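Long-range contacts in transcriptional regulator, GntR family (Ralstonia eutropha, PDB 3IHU), which probably binds DNA as a transcription factor, joining a GntR-type winged-helix region to an all-helical FCD domain: residues G28-G32 with S138-R142; M181-Y186 with H208-V212; A17-V21 with F49-S55; V78-L82 with I168-Q172. All coordinates share one frame; numbering follows the deposited sequence.

Contact 1 (G28-G32 with S138-R142); sequences GLELG and SNARR
E30 reaches from the last turn of helix 17-31 to R141 and R142 on helix 134-152, and charge carries most of this contact. R141 comes side-on, laying the NE and NH2 edge of its guanidinium against the two carboxylate oxygens. Its NE gives a hydrogen bond to E30 OE2 at 2.7 Å, while NH2 gives another to E30 OE1 at 2.9 Å. Both oxygens are met on their syn sides and the two flat groups lie only 27° apart, so the pairing holds the carboxylate against rotation. E30 gets there by setting CG anti to its backbone N (chi1 -176°) and running on extended. In one of its two modelled conformers, R142 completes a salt-bridge network, with NH2 2.6 Å from E30 OE1. Its plane stands 74° from that of the carboxylate. R141 NH2 sits over one face of the R142 guanidinium, and the carboxylate shared by both should offset their charges.

The contact bridges the two regions of a GntR/FCD regulator, since helix 17-31 opens the winged-helix part and helix 134-152 belongs to the FCD bundle. A second partner for R141, H165, takes NH1, and Y145 lies in cation-pi contact with the same guanidinium.

A water adds a lighter polar link: it donates to E30 OE2 and is also hydrogen-bonded to S138 OG. The serine hydroxyl lies 3.3 Å from E30 CG and is hydrogen-bonded to G134 O within its own helix.

Apolar contact is slight: L31 brings CD2 alongside S138 CB at 3.6 Å. The helix ends just beyond, where G32 takes a positive phi.

Contact 2 (M181-Y186 with H208-V212); sequences MRLDDY and HVKNV
H208 loses the most surface in this contact, and D185 meets it from the facing helix. The first torsion of H208 swings the imidazole to the far side of CB from its own N (chi1 168°), and its ND1 gives D185 OD2 a hydrogen bond of 3.0 Å. That bond is almost straight at 176°, lies in the ring plane and uses the anti lone pair of the oxygen. It fixes the turn of the imidazole and puts the proton on ND1; the nearby carboxylate would probably favour that. NE2, at the other side of the ring, is within 2.9 Å of each of two waters, one also close to R182 NE and the other to Y186 OH.

Y186 brings CE1 over one face of the imidazole, toward its rim, 3.6 Å from H208 NE2, with the two rings obliquely inclined. At the imidazole edge lies R182 CG, 3.9 Å from H208 CE1. R182 sends its guanidinium on to L175 O, and also donates from NH2 to Y186 OH.

N211, one turn further along than H208, shares the same carboxylate. Its ND2 donates to D185 OD2 at 3.0 Å on the syn side, and more weakly to OD1, so OD2 accepts from both H208 and N211. On the flank, the selenium of M181, in one of two conformers, rests 3.6 Å from N211 CB.

The two segments run antiparallel at 166°, their axes 10.0 Å apart: a buried helix pair joined by a histidine-carboxylate hydrogen bond, within the all-helical bundle of the FCD domain.

Contact 3 (A17-V21 with F49-S55); sequences ASDTV and FGVGRNS
This is mainly an apolar contact, in which A17, T20 and V21 at the start of helix 17-31 pack against F49, V51 and S55 around the turn of the helix-turn-helix. Helix 42-49 ends at F49, G50 takes the positive phi of the turn, and G52 sits at the N-cap position of helix 53-65. By analogy with other GntR winged helices, that last helix is probably the one that reads DNA.

F49 lies over V21 with its ring face turned to the helix backbone. V21 CA stands 4.2 Å from the centroid of the F49 ring and only 5° off its normal, a clear CH-pi contact. The isopropyl group fills the angle beside it: V21 CG2 comes 3.9 Å from F49 CB and 3.5 Å from V51 CG2, linking the two turn residues.

V51 puts its other methyl, CG1, between A17 and T20, 4.0 Å from A17 CB and 3.6 Å from T20 OG1. That hydroxyl is already held within its own helix. With OG1 between its backbone N and carbonyl carbon (chi1 80°), T20 gives a 2.9 Å hydrogen bond to A17 O, which also accepts from T20 N.

Nearer the N terminus, A17 CB sits 3.3 Å from S55 OG, close for a methyl and a hydroxyl. S18 lies alongside, where its own hydroxyl bonds to R62 of helix 53-65.

No hydrogen bond joins the two segments, so what sets the turn against the first helix here is the fit of methyls and one ring face.

Contact 4 (V78-L82 with I168-Q172); sequences VIRRL and IVHAQ
Q172 turns CG to the side opposite its own N (chi1 -174°) and stays extended to CD, which carries its amide out from helix 167-172 to the backbone of L82. I168, one turn earlier, bends at chi2 (-71°) and brings CD1 against I79 and the carbonyl of R80, where strand 77-79 ends. The contact thus ties the exit of the winged helix, where strand 77-79 runs into the linker toward helix 84-105, to a short helix of the FCD region.

I168 spreads its two ends along the chain. CD1 touches I79 CG2 at 3.6 Å and also lies 3.5 Å from R80 O, while CG2 meets L82 CG at 3.9 Å. L82 packs its side chain against I168 and V169, with CD1 4.1 Å from V169 CG2; T87 and V90 of helix 84-105 also touch both L82 and V169.

R81 starts its side chain away from the helix, yet its CA rests 3.6 Å from Q172 OE1. The amide pairs with one residue much as a neighbouring strand would: L82 N donates to Q172 OE1 at 2.8 Å, nearly straight at 171°, and Q172 NE2 returns a bond to L82 O at 2.7 Å, in the carbonyl plane and on a lone pair.

Contacts 1 and 4 both join the winged-helix part to the FCD bundle, partly buried at the junction, with contact 1 nearest the centre of the chain. Their means differ: a charged network in the first, a paired amide with aliphatic packing in the second. They touch, with L29 CD1 3.8 Å from I168 CD1. Contact 2 is the buried one and stays inside the bundle; it uses polar side chains and meets contact 1 where R141 CD lies 3.3 Å from Y186 OH. Contact 3 lies farthest out, about 21 Å from centre to chain centre, partly buried and mostly apolar. Contacts 1 and 3 share helix 17-31, which links the helix-turn-helix to the FCD region.

Contact 1 (G28-G32 with S138-R142)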
loop_
_atom_site.group_PDB
_atom_site.type_symbol
_atom_site.label_atom_id
_atom_site.label_comp_id
_atom_site.label_asym_id
_atom_site.label_seq_id
_atom_site.Cartn_x
_atom_site.Cartn_y
_atom_site.Cartn_z
ATOM N N GLY A 28 2.214 5.719 8.198
ATOM C CA GLY A 28 2.206 5.409 9.626
ATOM C C GLY A 28 1.366 4.192 9.991
ATOM O O GLY A 28 1.741 3.422 10.863
ATOM N N LEU A 29 0.249 3.976 9.307
ATOM C CA LEU A 29 -0.580 2.793 9.575
ATOM C C LEU A 29 0.213 1.536 9.228
ATOM O O LEU A 29 0.250 0.596 9.990
ATOM C CB LEU A 29 -1.907 2.830 8.787
ATOM C CG LEU A 29 -3.078 3.473 9.530
ATOM C CD1 LEU A 29 -4.176 3.936 8.506
ATOM C CD2 LEU A 29 -3.610 2.525 10.607
ATOM N N GLU A 30 0.901 1.576 8.104
ATOM C CA GLU A 30 1.761 0.478 7.682
ATOM C C GLU A 30 2.962 0.322 8.583
ATOM O O GLU A 30 3.383 -0.786 8.880
ATOM C CB GLU A 30 2.253 0.712 6.242
ATOM C CG GLU A 30 3.082 -0.470 5.716
ATOM C CD GLU A 30 3.358 -0.417 4.224
ATOM O OE1 GLU A 30 3.065 0.616 3.582
ATOM O OE2 GLU A 30 3.909 -1.420 3.719
ATOM N N LEU A 31 3.532 1.441 9.002
ATOM C CA LEU A 31 4.700 1.396 9.856
ATOM C C LEU A 31 4.375 1.121 11.312
ATOM O O LEU A 31 5.282 0.766 12.080
ATOM C CB LEU A 31 5.487 2.694 9.747
ATOM C CG LEU A 31 6.186 2.967 8.405
ATOM C CD1 LEU A 31 6.977 4.292 8.432
ATOM C CD2 LEU A 31 7.144 1.796 8.070
ATOM N N GLY A 32 3.117 1.305 11.714
ATOM C CA GLY A 32 2.731 1.046 13.095
ATOM C C GLY A 32 2.712 2.264 13.992
ATOM O O GLY A 32 2.495 2.121 15.177
ATOM N N SER A 138 8.858 -1.853 4.562
ATOM C CA SER A 138 7.701 -1.069 4.112
ATOM C C SER A 138 8.099 -0.029 3.101
ATOM O O SER A 138 7.354 0.202 2.144
ATOM C CB SER A 138 6.992 -0.362 5.244
ATOM O OG SER A 138 6.277 -1.279 6.001
ATOM N N ASN A 139 9.263 0.565 3.286
ATOM C CA ASN A 139 9.708 1.643 2.384
ATOM C C ASN A 139 10.122 1.031 1.045
ATOM O O ASN A 139 9.875 1.611 -0.001
ATOM C CB ASN A 139 10.896 2.474 2.952
ATOM C CG ASN A 139 10.594 3.174 4.316
ATOM O OD1 ASN A 139 9.461 3.450 4.673
ATOM N ND2 ASN A 139 11.656 3.456 5.067
ATOM N N ALA A 140 10.798 -0.115 1.073
ATOM C CA ALA A 140 11.182 -0.743 -0.182
ATOM C C ALA A 140 9.899 -1.268 -0.862
ATOM O O ALA A 140 9.799 -1.237 -2.055
ATOM C CB ALA A 140 12.210 -1.892 0.025
ATOM N N ARG A 141 8.919 -1.728 -0.090
ATOM C CA ARG A 141 7.634 -2.122 -0.669
ATOM C C ARG A 141 7.010 -0.953 -1.433
ATOM O O ARG A 141 6.628 -1.080 -2.610
ATOM C CB ARG A 141 6.670 -2.670 0.371
ATOM C CG ARG A 141 5.334 -3.218 -0.285
ATOM C CD ARG A 141 4.159 -3.171 0.674
ATOM N NE ARG A 141 3.780 -1.805 1.037
ATOM C CZ ARG A 141 3.180 -0.929 0.226
ATOM N NH1 ARG A 141 2.915 -1.202 -1.055
ATOM N NH2 ARG A 141 2.891 0.278 0.677
ATOM N N ARG A 142 6.913 0.194 -0.774
ATOM C CA ARG A 142 6.346 1.360 -1.429
ATOM C C ARG A 142 7.115 1.663 -2.737
ATOM O O ARG A 142 6.478 1.884 -3.777
ATOM C CB ARG A 142 6.277 2.561 -0.469
ATOM C CG ARG A 142 5.132 3.533 -0.758
ATOM C CD ARG A 142 4.818 4.525 0.404
ATOM N NE ARG A 142 4.196 3.893 1.579
ATOM C CZ ARG A 142 2.893 3.610 1.712
ATOM N NH1 ARG A 142 2.028 3.876 0.743
ATOM N NH2 ARG A 142 2.460 3.042 2.832
HETATM O O HOH W 1 5.149 -3.572 4.262
#

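Contact 2 (M181-Y186 with H208-V212)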
loop_
_atom_site.group_PDB
_atom_site.type_symbol
_atom_site.label_atom_id
_atom_site.label_comp_id
_atom_site.label_asym_id
_atom_site.label_seq_id
_atom_site.Cartn_x
_atom_site.Cartn_y
_atom_site.Cartn_z
HETATM N N MSE A 181 6.250 -14.676 3.157
HETATM C CA MSE A 181 5.357 -15.022 2.048
HETATM C C MSE A 181 5.236 -13.829 1.099
HETATM O O MSE A 181 5.243 -13.964 -0.132
HETATM C CB MSE A 181 3.969 -15.430 2.604
HETATM C CG MSE A 181 2.840 -15.626 1.582
HETATM SE SE MSE A 181 1.057 -15.566 2.415
HETATM C CE MSE A 181 0.894 -13.625 2.639
ATOM N N ARG A 182 5.105 -12.640 1.681
ATOM C CA ARG A 182 4.911 -11.456 0.851
ATOM C C ARG A 182 6.148 -11.216 -0.024
ATOM O O ARG A 182 6.037 -10.856 -1.176
ATOM C CB ARG A 182 4.546 -10.235 1.710
ATOM C CG ARG A 182 3.199 -10.422 2.456
ATOM C CD ARG A 182 2.986 -9.370 3.575
ATOM N NE ARG A 182 3.291 -8.046 3.061
ATOM C CZ ARG A 182 3.917 -7.083 3.708
ATOM N NH1 ARG A 182 4.326 -7.248 4.963
ATOM N NH2 ARG A 182 4.158 -5.952 3.082
ATOM N N LEU A 183 7.323 -11.386 0.531
ATOM C CA LEU A 183 8.558 -11.164 -0.242
ATOM C C LEU A 183 8.612 -12.109 -1.460
ATOM O O LEU A 183 8.927 -11.699 -2.594
ATOM C CB LEU A 183 9.775 -11.407 0.627
ATOM C CG LEU A 183 11.082 -11.437 -0.162
ATOM C CD1 LEU A 183 11.394 -10.018 -0.734
ATOM C CD2 LEU A 183 12.224 -11.978 0.726
ATOM N N ASP A 184 8.302 -13.379 -1.229
ATOM C CA ASP A 184 8.243 -14.338 -2.338
ATOM C C ASP A 184 7.244 -13.895 -3.381
ATOM O O ASP A 184 7.511 -13.954 -4.580
ATOM C CB ASP A 184 7.828 -15.731 -1.911
ATOM C CG ASP A 184 8.082 -16.725 -3.015
ATOM O OD1 ASP A 184 9.261 -16.845 -3.387
ATOM O OD2 ASP A 184 7.124 -17.291 -3.575
ATOM N N ASP A 185 6.087 -13.426 -2.919
ATOM C CA ASP A 185 5.103 -12.911 -3.844
ATOM C C ASP A 185 5.628 -11.736 -4.705
ATOM O O ASP A 185 5.339 -11.632 -5.923
ATOM C CB ASP A 185 3.827 -12.478 -3.068
ATOM C CG ASP A 185 3.060 -13.644 -2.480
ATOM O OD1 ASP A 185 3.420 -14.800 -2.768
ATOM O OD2 ASP A 185 2.077 -13.407 -1.729
ATOM N N TYR A 186 6.321 -10.807 -4.056
ATOM C CA TYR A 186 6.816 -9.647 -4.735
ATOM C C TYR A 186 7.919 -10.032 -5.722
ATOM O O TYR A 186 8.042 -9.438 -6.779
ATOM C CB TYR A 186 7.385 -8.606 -3.772
ATOM C CG TYR A 186 6.446 -8.027 -2.744
ATOM C CD1 TYR A 186 5.125 -7.769 -3.048
ATOM C CD2 TYR A 186 6.893 -7.704 -1.481
ATOM C CE1 TYR A 186 4.277 -7.218 -2.130
ATOM C CE2 TYR A 186 6.032 -7.150 -0.540
ATOM C CZ TYR A 186 4.725 -6.909 -0.883
ATOM O OH TYR A 186 3.823 -6.386 0.024
ATOM N N HIS A 208 -0.561 -12.531 -5.336
ATOM C CA HIS A 208 -0.093 -11.995 -4.067
ATOM C C HIS A 208 -1.325 -11.774 -3.153
ATOM O O HIS A 208 -1.359 -12.194 -1.993
ATOM C CB HIS A 208 0.622 -10.657 -4.286
ATOM C CG HIS A 208 0.883 -9.900 -3.016
ATOM N ND1 HIS A 208 1.411 -10.492 -1.896
ATOM C CD2 HIS A 208 0.609 -8.622 -2.672
ATOM C CE1 HIS A 208 1.519 -9.592 -0.931
ATOM N NE2 HIS A 208 1.023 -8.453 -1.375
ATOM N N VAL A 209 -2.332 -11.091 -3.676
ATOM C CA VAL A 209 -3.525 -10.766 -2.855
ATOM C C VAL A 209 -4.284 -12.010 -2.441
ATOM O O VAL A 209 -4.767 -12.087 -1.319
ATOM C CB VAL A 209 -4.405 -9.733 -3.532
ATOM C CG1 VAL A 209 -5.654 -9.384 -2.645
ATOM C CG2 VAL A 209 -3.562 -8.489 -3.838
ATOM N N LYS A 210 -4.389 -12.979 -3.329
ATOM C CA LYS A 210 -4.954 -14.280 -2.962
ATOM C C LYS A 210 -4.233 -14.908 -1.757
ATOM O O LYS A 210 -4.864 -15.488 -0.867
ATOM C CB LYS A 210 -4.866 -15.237 -4.162
ATOM C CG LYS A 210 -5.747 -14.959 -5.353
ATOM C CD LYS A 210 -5.453 -16.070 -6.432
ATOM C CE LYS A 210 -6.025 -15.722 -7.757
ATOM N NZ LYS A 210 -7.468 -15.656 -7.578
ATOM N N ASN A 211 -2.914 -14.763 -1.701
ATOM C CA ASN A 211 -2.142 -15.273 -0.535
ATOM C C ASN A 211 -2.431 -14.531 0.715
ATOM O O ASN A 211 -2.604 -15.159 1.753
ATOM C CB ASN A 211 -0.614 -15.250 -0.775
ATOM C CG ASN A 211 -0.176 -16.276 -1.793
ATOM O OD1 ASN A 211 -0.902 -17.226 -2.071
ATOM N ND2 ASN A 211 1.016 -16.089 -2.370
ATOM N N VAL A 212 -2.512 -13.195 0.635
ATOM C CA VAL A 212 -2.924 -12.406 1.773
ATOM C C VAL A 212 -4.334 -12.821 2.284
ATOM O O VAL A 212 -4.513 -13.065 3.472
ATOM C CB VAL A 212 -2.832 -10.897 1.476
ATOM C CG1 VAL A 212 -3.372 -10.067 2.624
ATOM C CG2 VAL A 212 -1.390 -10.529 1.098
HETATM O O HOH W 2 1.133 -7.064 1.210
HETATM O O HOH W 3 1.538 -5.694 -0.660
#

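Contact 3 (A17-V21 with F49-S55)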
loop_
_atom_site.group_PDB
_atom_site.type_symbol
_atom_site.label_atom_id
_atom_site.label_comp_id
_atom_site.label_asym_id
_atom_site.label_seq_id
_atom_site.Cartn_x
_atom_site.Cartn_y
_atom_site.Cartn_z
ATOM N N ALA A 17 1.187 20.614 1.424
ATOM C CA ALA A 17 1.148 20.396 2.875
ATOM C C ALA A 17 0.127 19.303 3.240
ATOM O O ALA A 17 0.361 18.506 4.164
ATOM C CB ALA A 17 0.858 21.712 3.637
ATOM N N SER A 18 -0.989 19.261 2.502
ATOM C CA SER A 18 -2.072 18.274 2.699
ATOM C C SER A 18 -1.597 16.865 2.444
ATOM O O SER A 18 -1.979 15.913 3.169
ATOM C CB SER A 18 -3.243 18.592 1.748
ATOM O OG SER A 18 -4.252 17.594 1.755
ATOM N N ASP A 19 -0.780 16.717 1.400
ATOM C CA ASP A 19 -0.186 15.440 1.061
ATOM C C ASP A 19 0.646 14.835 2.194
ATOM O O ASP A 19 0.653 13.619 2.360
ATOM C CB ASP A 19 0.714 15.560 -0.177
ATOM C CG ASP A 19 -0.080 15.690 -1.492
ATOM O OD1 ASP A 19 -1.345 15.617 -1.487
ATOM O OD2 ASP A 19 0.579 15.892 -2.541
ATOM N N THR A 20 1.332 15.664 2.963
ATOM C CA THR A 20 2.222 15.162 3.992
ATOM C C THR A 20 1.424 14.499 5.111
ATOM O O THR A 20 1.864 13.513 5.680
ATOM C CB THR A 20 3.134 16.247 4.625
ATOM O OG1 THR A 20 2.394 16.977 5.598
ATOM C CG2 THR A 20 3.760 17.206 3.593
ATOM N N VAL A 21 0.239 15.019 5.410
ATOM C CA VAL A 21 -0.683 14.342 6.347
ATOM C C VAL A 21 -1.378 13.123 5.711
ATOM O O VAL A 21 -1.564 12.050 6.345
ATOM C CB VAL A 21 -1.734 15.333 6.870
ATOM C CG1 VAL A 21 -2.641 14.666 7.865
ATOM C CG2 VAL A 21 -1.042 16.573 7.473
ATOM N N PHE A 49 2.679 16.842 12.187
ATOM C CA PHE A 49 3.132 16.983 10.811
ATOM C C PHE A 49 3.742 18.330 10.494
ATOM O O PHE A 49 4.318 18.529 9.435
ATOM C CB PHE A 49 1.997 16.591 9.864
ATOM C CG PHE A 49 1.734 15.131 9.851
ATOM C CD1 PHE A 49 2.650 14.267 9.262
ATOM C CD2 PHE A 49 0.588 14.599 10.426
ATOM C CE1 PHE A 49 2.426 12.895 9.247
ATOM C CE2 PHE A 49 0.345 13.227 10.395
ATOM C CZ PHE A 49 1.255 12.372 9.803
ATOM N N GLY A 50 3.645 19.267 11.418
ATOM C CA GLY A 50 4.134 20.594 11.165
ATOM C C GLY A 50 3.410 21.321 10.058
ATOM O O GLY A 50 3.993 22.154 9.401
ATOM N N VAL A 51 2.122 21.071 9.885
ATOM C CA VAL A 51 1.332 21.824 8.889
ATOM C C VAL A 51 0.161 22.512 9.596
ATOM O O VAL A 51 -0.065 22.277 10.782
ATOM C CB VAL A 51 0.848 20.893 7.773
ATOM C CG1 VAL A 51 2.045 20.171 7.115
ATOM C CG2 VAL A 51 -0.138 19.875 8.323
ATOM N N GLY A 52 -0.572 23.371 8.879
ATOM C CA GLY A 52 -1.663 24.146 9.470
ATOM C C GLY A 52 -2.998 23.407 9.441
ATOM O O GLY A 52 -3.152 22.371 8.756
ATOM N N ARG A 53 -3.952 23.971 10.173
ATOM C CA ARG A 53 -5.307 23.467 10.259
ATOM C C ARG A 53 -5.958 23.170 8.912
ATOM O O ARG A 53 -6.449 22.053 8.724
ATOM C CB ARG A 53 -6.195 24.414 11.033
ATOM C CG ARG A 53 -5.799 24.564 12.478
ATOM C CD ARG A 53 -6.640 25.633 13.147
ATOM N NE ARG A 53 -6.189 25.937 14.516
ATOM C CZ ARG A 53 -6.409 25.149 15.578
ATOM N NH1 ARG A 53 -7.070 23.997 15.454
ATOM N NH2 ARG A 53 -5.981 25.501 16.788
ATOM N N ASN A 54 -5.959 24.122 7.977
ATOM C CA ASN A 54 -6.593 23.867 6.661
ATOM C C ASN A 54 -6.052 22.621 5.995
ATOM O O ASN A 54 -6.828 21.800 5.485
ATOM C CB ASN A 54 -6.526 25.084 5.705
ATOM C CG ASN A 54 -7.523 26.174 6.081
ATOM O OD1 ASN A 54 -8.340 25.974 6.994
ATOM N ND2 ASN A 54 -7.462 27.347 5.388
ATOM N N SER A 55 -4.734 22.443 6.025
ATOM C CA SER A 55 -4.126 21.266 5.419
ATOM C C SER A 55 -4.526 19.963 6.132
ATOM O O SER A 55 -4.785 18.973 5.454
ATOM C CB SER A 55 -2.587 21.394 5.338
ATOM O OG SER A 55 -2.226 22.543 4.583
#

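Contact 4 (V78-L82 with I168-Q172)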
loop_
_atom_site.group_PDB
_atom_site.type_symbol
_atom_site.label_atom_id
_atom_site.label_comp_id
_atom_site.label_asym_id
_atom_site.label_seq_id
_atom_site.Cartn_x
_atom_site.Cartn_y
_atom_site.Cartn_z
ATOM N N VAL A 78 -11.548 9.307 13.286
ATOM C CA VAL A 78 -11.186 8.032 13.896
ATOM C C VAL A 78 -10.688 7.174 12.756
ATOM O O VAL A 78 -11.273 7.141 11.702
ATOM C CB VAL A 78 -12.381 7.396 14.745
ATOM C CG1 VAL A 78 -12.024 6.027 15.292
ATOM C CG2 VAL A 78 -12.679 8.275 15.915
ATOM N N ILE A 79 -9.541 6.536 12.921
ATOM C CA ILE A 79 -9.088 5.632 11.911
ATOM C C ILE A 79 -10.055 4.411 11.922
ATOM O O ILE A 79 -10.417 3.892 12.975
ATOM C CB ILE A 79 -7.581 5.224 12.115
ATOM C CG1 ILE A 79 -6.705 6.482 12.128
ATOM C CG2 ILE A 79 -7.128 4.232 11.044
ATOM C CD1 ILE A 79 -5.175 6.200 12.202
ATOM N N ARG A 80 -10.483 4.001 10.755
ATOM C CA ARG A 80 -11.456 2.894 10.655
ATOM C C ARG A 80 -10.828 1.546 11.063
ATOM O O ARG A 80 -9.621 1.358 10.950
ATOM C CB ARG A 80 -12.022 2.819 9.227
ATOM C CG ARG A 80 -12.981 3.982 8.939
ATOM C CD ARG A 80 -13.765 3.803 7.607
ATOM N NE ARG A 80 -14.709 2.701 7.703
ATOM C CZ ARG A 80 -14.782 1.687 6.849
ATOM N NH1 ARG A 80 -13.994 1.639 5.769
ATOM N NH2 ARG A 80 -15.674 0.728 7.052
ATOM N N ARG A 81 -11.661 0.652 11.579
ATOM C CA ARG A 81 -11.370 -0.775 11.647
ATOM C C ARG A 81 -12.371 -1.437 10.767
ATOM O O ARG A 81 -13.526 -1.055 10.807
ATOM C CB ARG A 81 -11.634 -1.344 13.044
ATOM C CG ARG A 81 -10.662 -0.981 14.112
ATOM C CD ARG A 81 -10.951 -1.897 15.345
ATOM N NE ARG A 81 -10.053 -1.600 16.476
ATOM C CZ ARG A 81 -10.324 -0.759 17.475
ATOM N NH1 ARG A 81 -11.479 -0.109 17.534
ATOM N NH2 ARG A 81 -9.437 -0.566 18.438
ATOM N N LEU A 82 -11.981 -2.479 10.050
ATOM C CA LEU A 82 -12.870 -3.162 9.140
ATOM C C LEU A 82 -13.410 -4.437 9.741
ATOM O O LEU A 82 -12.712 -5.187 10.384
ATOM C CB LEU A 82 -12.119 -3.496 7.837
ATOM C CG LEU A 82 -11.415 -2.287 7.160
ATOM C CD1 LEU A 82 -10.765 -2.681 5.835
ATOM C CD2 LEU A 82 -12.376 -1.167 6.910
ATOM N N ILE A 168 -5.183 -0.188 6.108
ATOM C CA ILE A 168 -5.929 -0.694 7.257
ATOM C C ILE A 168 -5.778 -2.197 7.410
ATOM O O ILE A 168 -5.459 -2.653 8.498
ATOM C CB ILE A 168 -7.443 -0.373 7.261
ATOM C CG1 ILE A 168 -7.680 1.110 7.119
ATOM C CG2 ILE A 168 -8.070 -0.830 8.615
ATOM C CD1 ILE A 168 -7.290 1.842 8.336
ATOM N N VAL A 169 -5.987 -2.947 6.338
ATOM C CA VAL A 169 -5.791 -4.401 6.321
ATOM C C VAL A 169 -4.372 -4.768 6.810
ATOM O O VAL A 169 -4.191 -5.616 7.685
ATOM C CB VAL A 169 -6.041 -4.983 4.895
ATOM C CG1 VAL A 169 -5.777 -6.492 4.859
ATOM C CG2 VAL A 169 -7.446 -4.699 4.448
ATOM N N HIS A 170 -3.375 -4.089 6.277
ATOM C CA HIS A 170 -1.976 -4.304 6.719
ATOM C C HIS A 170 -1.903 -4.232 8.218
ATOM O O HIS A 170 -1.408 -5.138 8.848
ATOM C CB HIS A 170 -1.050 -3.261 6.105
ATOM C CG HIS A 170 0.405 -3.563 6.280
ATOM N ND1 HIS A 170 1.053 -3.451 7.501
ATOM C CD2 HIS A 170 1.341 -3.962 5.389
ATOM C CE1 HIS A 170 2.325 -3.782 7.353
ATOM N NE2 HIS A 170 2.522 -4.113 6.086
ATOM N N ALA A 171 -2.433 -3.154 8.796
ATOM C CA ALA A 171 -2.344 -2.925 10.239
ATOM C C ALA A 171 -3.194 -3.874 11.041
ATOM O O ALA A 171 -2.719 -4.589 11.911
ATOM C CB ALA A 171 -2.732 -1.436 10.549
ATOM N N GLN A 172 -4.486 -3.921 10.741
ATOM C CA GLN A 172 -5.419 -4.690 11.538
ATOM C C GLN A 172 -5.153 -6.173 11.402
ATOM O O GLN A 172 -5.429 -6.909 12.305
ATOM C CB GLN A 172 -6.848 -4.378 11.053
ATOM C CG GLN A 172 -7.969 -4.965 11.831
ATOM C CD GLN A 172 -9.312 -4.557 11.253
ATOM O OE1 GLN A 172 -9.418 -3.582 10.506
ATOM N NE2 GLN A 172 -10.336 -5.283 11.620
#